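Local coordinates for uncharacterized protein (Bacteroides ovatus, PDB 4E6F) that is of unknown function but belongs to the DUF4468 family and adopts a TBP-like fold, a curved antiparallel sheet packed against helices, at residues G23-F27 and E111-I115; W130-A136 and L148-R152. All coordinates share one frame; numbering follows the deposited sequence.

Contact 1: residues G23-F27 and E111-I115. With EDO (1,2-ethanediol), chain E.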
ATOM      1  N   GLY A  23       3.732  14.883  -7.634  1.00 24.31           N
ATOM      2  CA  GLY A  23       2.382  14.780  -8.192  1.00 24.25           C
ATOM      3  C   GLY A  23       1.759  13.394  -8.261  1.00 23.78           C
ATOM      4  O   GLY A  23       0.697  13.230  -8.867  1.00 25.31           O
ATOM      5  N   LYS A  24       2.400  12.389  -7.633  1.00 18.26           N
ATOM      6  CA  LYS A  24       1.909  11.003  -7.651  0.70 16.96           C
ATOM      7  C   LYS A  24       1.620  10.492  -6.248  1.00 17.09           C
ATOM      8  O   LYS A  24       2.305  10.872  -5.306  1.00 17.20           O
ATOM      9  CB  LYS A  24       2.950  10.073  -8.316  0.70 18.62           C
ATOM     10  CG  LYS A  24       3.379  10.489  -9.731  0.70 20.43           C
ATOM     11  CD  LYS A  24       2.284  10.266 -10.760  0.70 27.72           C
ATOM     12  CE  LYS A  24       2.792  10.462 -12.172  0.70 33.02           C
ATOM     13  NZ  LYS A  24       1.667  10.539 -13.136  0.70 41.19           N
ATOM     14  N   VAL A  25       0.636   9.604  -6.119  1.00 14.48           N
ATOM     15  CA  VAL A  25       0.318   9.025  -4.816  1.00 12.93           C
ATOM     16  C   VAL A  25       1.389   8.011  -4.450  1.00 14.10           C
ATOM     17  O   VAL A  25       1.641   7.055  -5.204  1.00 14.53           O
ATOM     18  CB  VAL A  25      -1.093   8.401  -4.795  1.00 15.70           C
ATOM     19  CG1 VAL A  25      -1.317   7.589  -3.508  1.00 15.32           C
ATOM     20  CG2 VAL A  25      -2.148   9.491  -4.933  1.00 16.40           C
ATOM     21  N   VAL A  26       2.014   8.205  -3.281  1.00 11.91           N
ATOM     22  CA  VAL A  26       3.015   7.274  -2.784  1.00 11.95           C
ATOM     23  C   VAL A  26       2.794   7.095  -1.290  1.00 14.70           C
ATOM     24  O   VAL A  26       3.016   8.048  -0.539  1.00 15.69           O
ATOM     25  CB  VAL A  26       4.461   7.762  -3.054  1.00 14.09           C
ATOM     26  CG1 VAL A  26       5.492   6.753  -2.524  1.00 13.66           C
ATOM     27  CG2 VAL A  26       4.699   8.035  -4.543  1.00 13.82           C
ATOM     28  N   PHE A  27       2.366   5.913  -0.850  1.00 12.32           N
ATOM     29  CA  PHE A  27       2.303   5.652   0.597  1.00 11.92           C
ATOM     30  C   PHE A  27       3.686   5.211   1.019  1.00 15.01           C
ATOM     31  O   PHE A  27       4.344   4.500   0.263  1.00 14.10           O
ATOM     32  CB  PHE A  27       1.266   4.561   0.920  1.00 14.06           C
ATOM     33  CG  PHE A  27      -0.160   4.936   0.610  1.00 14.67           C
ATOM     34  CD1 PHE A  27      -0.709   4.675  -0.639  1.00 16.42           C
ATOM     35  CD2 PHE A  27      -0.958   5.555   1.571  1.00 16.06           C
ATOM     36  CE1 PHE A  27      -2.042   5.014  -0.928  1.00 17.08           C
ATOM     37  CE2 PHE A  27      -2.296   5.898   1.281  1.00 17.58           C
ATOM     38  CZ  PHE A  27      -2.824   5.626   0.034  1.00 15.44           C
ATOM     39  N   GLU A 111       7.792   1.809   0.003  1.00 11.90           N
ATOM     40  CA  GLU A 111       6.866   2.655  -0.715  1.00 12.22           C
ATOM     41  C   GLU A 111       5.857   1.843  -1.493  1.00 14.77           C
ATOM     42  O   GLU A 111       6.212   0.824  -2.105  1.00 14.98           O
ATOM     43  CB  GLU A 111       7.619   3.570  -1.698  1.00 12.40           C
ATOM     44  CG  GLU A 111       8.518   4.562  -0.976  1.00 13.41           C
ATOM     45  CD  GLU A 111       9.454   5.333  -1.889  1.00 21.89           C
ATOM     46  OE1 GLU A 111      10.346   4.712  -2.510  1.00 19.48           O
ATOM     47  OE2 GLU A 111       9.280   6.566  -1.995  1.00 22.83           O
ATOM     48  N   LEU A 112       4.593   2.319  -1.484  1.00 11.27           N
ATOM     49  CA  LEU A 112       3.517   1.717  -2.260  0.70 11.38           C
ATOM     50  C   LEU A 112       3.097   2.773  -3.271  1.00 13.20           C
ATOM     51  O   LEU A 112       2.639   3.858  -2.886  1.00 13.88           O
ATOM     52  CB  LEU A 112       2.354   1.267  -1.353  0.70 11.18           C
ATOM     53  CG  LEU A 112       1.158   0.678  -2.073  0.70 12.59           C
ATOM     54  CD1 LEU A 112       1.482  -0.708  -2.624  0.70 12.90           C
ATOM     55  CD2 LEU A 112      -0.050   0.590  -1.142  0.70 15.03           C
ATOM     56  N   GLU A 113       3.327   2.493  -4.544  1.00 10.68           N
ATOM     57  CA  GLU A 113       3.099   3.491  -5.584  1.00 11.64           C
ATOM     58  C   GLU A 113       2.511   2.917  -6.859  1.00 13.15           C
ATOM     59  O   GLU A 113       2.238   1.719  -6.934  1.00 13.23           O
ATOM     60  CB  GLU A 113       4.435   4.185  -5.895  1.00 13.61           C
ATOM     61  CG  GLU A 113       5.558   3.231  -6.304  1.00 15.16           C
ATOM     62  CD  GLU A 113       6.864   3.910  -6.664  1.00 23.38           C
ATOM     63  OE1 GLU A 113       6.845   5.115  -7.001  1.00 25.79           O
ATOM     64  OE2 GLU A 113       7.919   3.245  -6.582  1.00 18.72           O
ATOM     65  N   LYS A 114       2.279   3.800  -7.861  1.00 11.37           N
ATOM     66  CA  LYS A 114       1.720   3.430  -9.158  1.00 11.94           C
ATOM     67  C   LYS A 114       0.399   2.655  -8.957  1.00 14.29           C
ATOM     68  O   LYS A 114       0.172   1.607  -9.569  1.00 15.61           O
ATOM     69  CB  LYS A 114       2.745   2.622  -9.985  1.00 13.39           C
ATOM     70  CG  LYS A 114       4.012   3.421 -10.253  1.00 14.57           C
ATOM     71  CD  LYS A 114       4.967   2.576 -11.078  1.00 17.82           C
ATOM     72  CE  LYS A 114       6.285   3.256 -11.266  1.00 19.00           C
ATOM     73  NZ  LYS A 114       7.182   2.386 -12.083  1.00 23.15           N
ATOM     74  N   ILE A 115      -0.450   3.190  -8.083  1.00 12.36           N
ATOM     75  CA  ILE A 115      -1.713   2.551  -7.726  1.00 12.02           C
ATOM     76  C   ILE A 115      -2.791   2.896  -8.734  1.00 15.13           C
ATOM     77  O   ILE A 115      -3.058   4.079  -8.982  1.00 15.14           O
ATOM     78  CB  ILE A 115      -2.136   2.988  -6.314  1.00 14.75           C
ATOM     79  CG1 ILE A 115      -1.039   2.601  -5.282  1.00 14.76           C
ATOM     80  CG2 ILE A 115      -3.540   2.395  -5.944  1.00 16.50           C
ATOM     81  CD1 ILE A 115      -1.172   3.249  -3.932  1.00 16.66           C
TER
HETATM   82  C1  EDO E 403       1.149  -1.217 -11.656  1.00 32.18           C
HETATM   83  O1  EDO E 403       1.928  -0.756 -10.561  1.00 31.55           O
HETATM   84  C2  EDO E 403       1.452  -2.713 -11.931  1.00 28.64           C
HETATM   85  O2  EDO E 403       1.128  -3.523 -10.795  1.00 26.00           O
HETATM   86  O   HOH W   1      -0.185   5.901  -7.046  1.00 14.32           O
HETATM   87  O   HOH W   2       2.876   6.621  -7.668  1.00 14.59           O
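Phe27 presents the edge of its ring to the methyl end of Ile115, whose CD1 lies in the ring plane 3.6 Å from Phe27 CE1; the two side chains cross at about a right angle. At the base of the same ring, the CB atoms of Phe27 and Leu112 pair across the strands. Phe27 CG stands anti to the carbonyl carbon (chi1 -65°), and from there the ring also reaches Thr155, Ala159 and Phe163 of helix 149-169. Val26 and Glu113 point to the other side of the sheet, where Val26 CG1 rests 3.8 Å from Glu111 OE2. Glu113 OE2 hydrogen-bonds to Thr100 OG1 on strand 90-104.

The backbones join through the pair Phe27-Leu112: Leu112 N donates to Phe27 O over 2.8 Å, nearly straight at 168°, while Phe27 N returns a more bent bond of 2.9 Å to Leu112 O. Beyond this pair the strands part at Lys114, whose backbone has a positive phi of 53°. Two waters fill in there, both donating to Val25 O at 2.8 Å; one accepts from Ile115 N and the other from Lys114 N. An ethanediol, probably from the crystallisation liquor, donates to Lys114 O. Strands 24-32 and 107-119 thus meet as antiparallel neighbours in the sheet of the TBP-like fold, with Phe27 and Leu112 on its helix-covered face.

Contact 2: residues W130-A136 and L148-R152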
ATOM      1  N   TRP A 130      -8.338  10.248  -7.985  1.00 20.39           N
ATOM      2  CA  TRP A 130      -9.407   9.577  -7.296  0.70 19.67           C
ATOM      3  C   TRP A 130      -9.376   9.671  -5.748  1.00 22.59           C
ATOM      4  O   TRP A 130     -10.386  10.026  -5.140  1.00 24.06           O
ATOM      5  CB  TRP A 130      -9.350   8.114  -7.730  0.70 18.34           C
ATOM      6  CG  TRP A 130     -10.673   7.421  -7.778  0.70 17.84           C
ATOM      7  CD1 TRP A 130     -11.005   6.266  -7.140  0.70 20.68           C
ATOM      8  CD2 TRP A 130     -11.853   7.847  -8.485  0.70 17.59           C
ATOM      9  NE1 TRP A 130     -12.307   5.924  -7.427  0.70 20.84           N
ATOM     10  CE2 TRP A 130     -12.855   6.881  -8.244  0.70 21.25           C
ATOM     11  CE3 TRP A 130     -12.154   8.943  -9.321  0.70 18.76           C
ATOM     12  CZ2 TRP A 130     -14.160   7.003  -8.758  0.70 20.69           C
ATOM     13  CZ3 TRP A 130     -13.444   9.063  -9.834  0.70 21.32           C
ATOM     14  CH2 TRP A 130     -14.430   8.099  -9.552  0.70 22.16           C
ATOM     15  N   ILE A 131      -8.228   9.324  -5.104  1.00 15.48           N
ATOM     16  CA  ILE A 131      -8.173   9.286  -3.623  1.00 14.69           C
ATOM     17  C   ILE A 131      -7.344  10.403  -2.992  1.00 16.78           C
ATOM     18  O   ILE A 131      -7.199  10.430  -1.776  1.00 16.78           O
ATOM     19  CB  ILE A 131      -7.680   7.901  -3.109  1.00 16.94           C
ATOM     20  CG1 ILE A 131      -6.236   7.560  -3.587  1.00 17.10           C
ATOM     21  CG2 ILE A 131      -8.671   6.808  -3.514  1.00 18.13           C
ATOM     22  CD1 ILE A 131      -5.626   6.370  -2.840  1.00 16.28           C
ATOM     23  N   THR A 132      -6.776  11.289  -3.800  1.00 14.29           N
ATOM     24  CA  THR A 132      -6.007  12.418  -3.280  1.00 13.98           C
ATOM     25  C   THR A 132      -6.921  13.414  -2.560  1.00 18.26           C
ATOM     26  O   THR A 132      -8.135  13.428  -2.809  1.00 18.48           O
ATOM     27  CB  THR A 132      -5.282  13.132  -4.411  1.00 18.11           C
ATOM     28  OG1 THR A 132      -6.229  13.445  -5.437  1.00 20.08           O
ATOM     29  CG2 THR A 132      -4.122  12.303  -4.969  1.00 18.00           C
ATOM     30  N   ASP A 133      -6.345  14.248  -1.684  1.00 16.42           N
ATOM     31  CA  ASP A 133      -7.143  15.250  -0.944  1.00 16.65           C
ATOM     32  C   ASP A 133      -8.020  16.090  -1.869  1.00 22.05           C
ATOM     33  O   ASP A 133      -9.175  16.372  -1.538  1.00 21.55           O
ATOM     34  CB  ASP A 133      -6.214  16.204  -0.165  1.00 18.22           C
ATOM     35  CG  ASP A 133      -5.467  15.596   1.002  1.00 19.02           C
ATOM     36  OD1 ASP A 133      -5.597  14.363   1.229  1.00 19.73           O
ATOM     37  OD2 ASP A 133      -4.767  16.353   1.715  1.00 24.59           O
ATOM     38  N   LYS A 134      -7.461  16.504  -3.024  1.00 19.76           N
ATOM     39  CA  LYS A 134      -8.137  17.359  -4.002  1.00 21.58           C
ATOM     40  C   LYS A 134      -9.517  16.814  -4.369  1.00 25.06           C
ATOM     41  O   LYS A 134     -10.472  17.590  -4.504  1.00 24.68           O
ATOM     42  CB  LYS A 134      -7.256  17.494  -5.267  1.00 24.99           C
ATOM     43  CG  LYS A 134      -7.778  18.472  -6.314  1.00 34.10           C
ATOM     44  CD  LYS A 134      -6.901  18.423  -7.560  1.00 42.71           C
ATOM     45  CE  LYS A 134      -7.522  19.145  -8.730  1.00 57.39           C
ATOM     46  NZ  LYS A 134      -6.646  19.083  -9.927  1.00 72.50           N
ATOM     47  N   TYR A 135      -9.629  15.488  -4.542  1.00 20.52           N
ATOM     48  CA  TYR A 135     -10.900  14.880  -4.946  1.00 19.03           C
ATOM     49  C   TYR A 135     -11.680  14.242  -3.811  1.00 21.81           C
ATOM     50  O   TYR A 135     -12.909  14.238  -3.867  1.00 20.62           O
ATOM     51  CB  TYR A 135     -10.637  13.801  -6.010  1.00 20.12           C
ATOM     52  CG  TYR A 135     -10.011  14.386  -7.255  1.00 21.81           C
ATOM     53  CD1 TYR A 135     -10.780  15.092  -8.178  1.00 24.87           C
ATOM     54  CD2 TYR A 135      -8.641  14.289  -7.482  1.00 22.36           C
ATOM     55  CE1 TYR A 135     -10.199  15.692  -9.294  1.00 27.51           C
ATOM     56  CE2 TYR A 135      -8.049  14.883  -8.596  1.00 23.16           C
ATOM     57  CZ  TYR A 135      -8.834  15.569  -9.506  1.00 31.84           C
ATOM     58  OH  TYR A 135      -8.260  16.156 -10.606  1.00 33.26           O
ATOM     59  N   ALA A 136     -10.980  13.685  -2.804  1.00 17.65           N
ATOM     60  CA  ALA A 136     -11.590  12.819  -1.801  1.00 17.89           C
ATOM     61  C   ALA A 136     -11.819  13.430  -0.416  1.00 19.36           C
ATOM     62  O   ALA A 136     -12.386  12.756   0.444  1.00 19.13           O
ATOM     63  CB  ALA A 136     -10.767  11.549  -1.668  1.00 18.18           C
ATOM     64  N   LEU A 148     -16.388   9.008  -2.653  1.00 16.89           N
ATOM     65  CA  LEU A 148     -15.007   8.510  -2.774  1.00 17.04           C
ATOM     66  C   LEU A 148     -14.507   7.845  -1.498  1.00 19.40           C
ATOM     67  O   LEU A 148     -13.391   7.306  -1.476  1.00 17.80           O
ATOM     68  CB  LEU A 148     -14.059   9.669  -3.170  1.00 16.81           C
ATOM     69  CG  LEU A 148     -14.287  10.147  -4.637  1.00 21.51           C
ATOM     70  CD1 LEU A 148     -13.546  11.420  -4.949  1.00 21.99           C
ATOM     71  CD2 LEU A 148     -13.850   9.093  -5.618  1.00 20.70           C
ATOM     72  N   ALA A 149     -15.320   7.879  -0.428  1.00 16.60           N
ATOM     73  CA  ALA A 149     -14.877   7.393   0.872  1.00 16.24           C
ATOM     74  C   ALA A 149     -14.430   5.940   0.857  1.00 18.70           C
ATOM     75  O   ALA A 149     -13.396   5.641   1.448  1.00 17.70           O
ATOM     76  CB  ALA A 149     -15.965   7.598   1.911  1.00 17.44           C
ATOM     77  N   LYS A 150     -15.166   5.044   0.196  1.00 15.27           N
ATOM     78  CA  LYS A 150     -14.786   3.626   0.189  1.00 15.82           C
ATOM     79  C   LYS A 150     -13.418   3.438  -0.451  1.00 18.38           C
ATOM     80  O   LYS A 150     -12.634   2.621   0.018  1.00 17.32           O
ATOM     81  CB  LYS A 150     -15.848   2.746  -0.493  1.00 16.35           C
ATOM     82  CG  LYS A 150     -16.008   2.944  -2.007  1.00 16.84           C
ATOM     83  CD  LYS A 150     -17.222   2.147  -2.490  1.00 15.81           C
ATOM     84  CE  LYS A 150     -17.262   2.164  -4.006  1.00 16.87           C
ATOM     85  NZ  LYS A 150     -18.515   1.522  -4.537  1.00 20.20           N
ATOM     86  N   TRP A 151     -13.124   4.208  -1.507  1.00 13.95           N
ATOM     87  CA  TRP A 151     -11.842   4.146  -2.198  1.00 13.30           C
ATOM     88  C   TRP A 151     -10.702   4.604  -1.296  1.00 16.04           C
ATOM     89  O   TRP A 151      -9.681   3.921  -1.194  1.00 15.93           O
ATOM     90  CB  TRP A 151     -11.889   5.032  -3.450  1.00 12.30           C
ATOM     91  CG  TRP A 151     -12.938   4.585  -4.420  1.00 13.33           C
ATOM     92  CD1 TRP A 151     -14.233   5.008  -4.486  1.00 16.16           C
ATOM     93  CD2 TRP A 151     -12.798   3.558  -5.402  1.00 12.92           C
ATOM     94  NE1 TRP A 151     -14.904   4.327  -5.477  1.00 15.51           N
ATOM     95  CE2 TRP A 151     -14.044   3.427  -6.055  1.00 16.02           C
ATOM     96  CE3 TRP A 151     -11.721   2.773  -5.841  1.00 13.15           C
ATOM     97  CZ2 TRP A 151     -14.247   2.516  -7.106  1.00 15.54           C
ATOM     98  CZ3 TRP A 151     -11.918   1.866  -6.867  1.00 14.59           C
ATOM     99  CH2 TRP A 151     -13.174   1.733  -7.483  1.00 15.54           C
ATOM    100  N   ARG A 152     -10.874   5.756  -0.650  1.00 14.50           N
ATOM    101  CA  ARG A 152      -9.818   6.312   0.187  1.00 13.87           C
ATOM    102  C   ARG A 152      -9.623   5.472   1.468  1.00 16.12           C
ATOM    103  O   ARG A 152      -8.478   5.142   1.815  1.00 15.50           O
ATOM    104  CB  ARG A 152     -10.125   7.769   0.511  1.00 15.29           C
ATOM    105  CG  ARG A 152      -9.049   8.406   1.405  1.00 16.28           C
ATOM    106  CD  ARG A 152      -8.956   9.898   1.145  1.00 15.79           C
ATOM    107  NE  ARG A 152      -8.150  10.601   2.161  1.00 16.48           N
ATOM    108  CZ  ARG A 152      -7.355  11.633   1.900  1.00 17.49           C
ATOM    109  NH1 ARG A 152      -7.131  12.010   0.649  1.00 15.56           N
ATOM    110  NH2 ARG A 152      -6.727  12.257   2.887  1.00 16.78           N
TER
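Trp130 meets Leu148 with a face of its indole and Trp151 with its edge. Leu148 CD2 sits over the six-membered ring, 3.7 Å from its centroid and close to the ring normal, a CH-pi contact. The indole edge meets Trp151 in a T-shaped stack: Trp130 NE1 lies over the face of the Trp151 ring, 3.2 Å from Trp151 CD2, with the planes at 75°. The other methyl of Leu148, CD1, turns to the backbone, close to Tyr135 O, and Ile131 CG2 packs on Trp151 CB at 3.7 Å.

A polar cluster adjoins this apolar one. Arg152 sends an extended chain past Ala136, its CG anti to the backbone N (chi1 179°), and grips Asp133 end-on. Arg152 NH1 and NH2 both bond to Asp133 OD1 at 2.9 Å, NH1 along the anti lone pair and NH2 on the syn side, out of the carboxylate plane. Arg152 NH1 also donates to Ile131 O over 2.9 Å, with that oxygen 23° out of the guanidinium plane.

In the second shell, Arg152 NE bonds to Tyr13 O and Asp133 OD2 forms a salt bridge with Lys141, so both charged groups have further partners. Tyr125 stacks on Trp130, while Phe83, Phe117 and Tyr119 of the sheet meet Trp151 edge-to-face. The buried guanidinium therefore ties the loop at Ile131 and the first residue of helix 133-136 to the start of helix 149-169 by a salt bridge and a hydrogen bond to a backbone carbonyl, and Asp133 would be expected to favour its carboxylate form between Arg152 and Lys141.

The centre of contact 1 lies about 8 Å from the centre of the chain; this contact joins two sheet strands through backbone bonds and aliphatic-aromatic packing, with water where the strands part. Contact 2, its centre about 15 Å from that of the chain and only partly buried, joins a loop and short helix to the start of helix 149-169, relying chiefly on side chains: packed indoles and an arginine that binds an aspartate and a backbone carbonyl. The two share helix 149-169, which lies over one face of contact 1 and supplies one segment of contact 2. They touch directly, with Val25 CG2 3.4 Å from Thr132 CG2 and Phe27 CZ 4.1 Å from Ile131 CD1, so Ile131 and the methyl of Thr132 pack against strand 24-32.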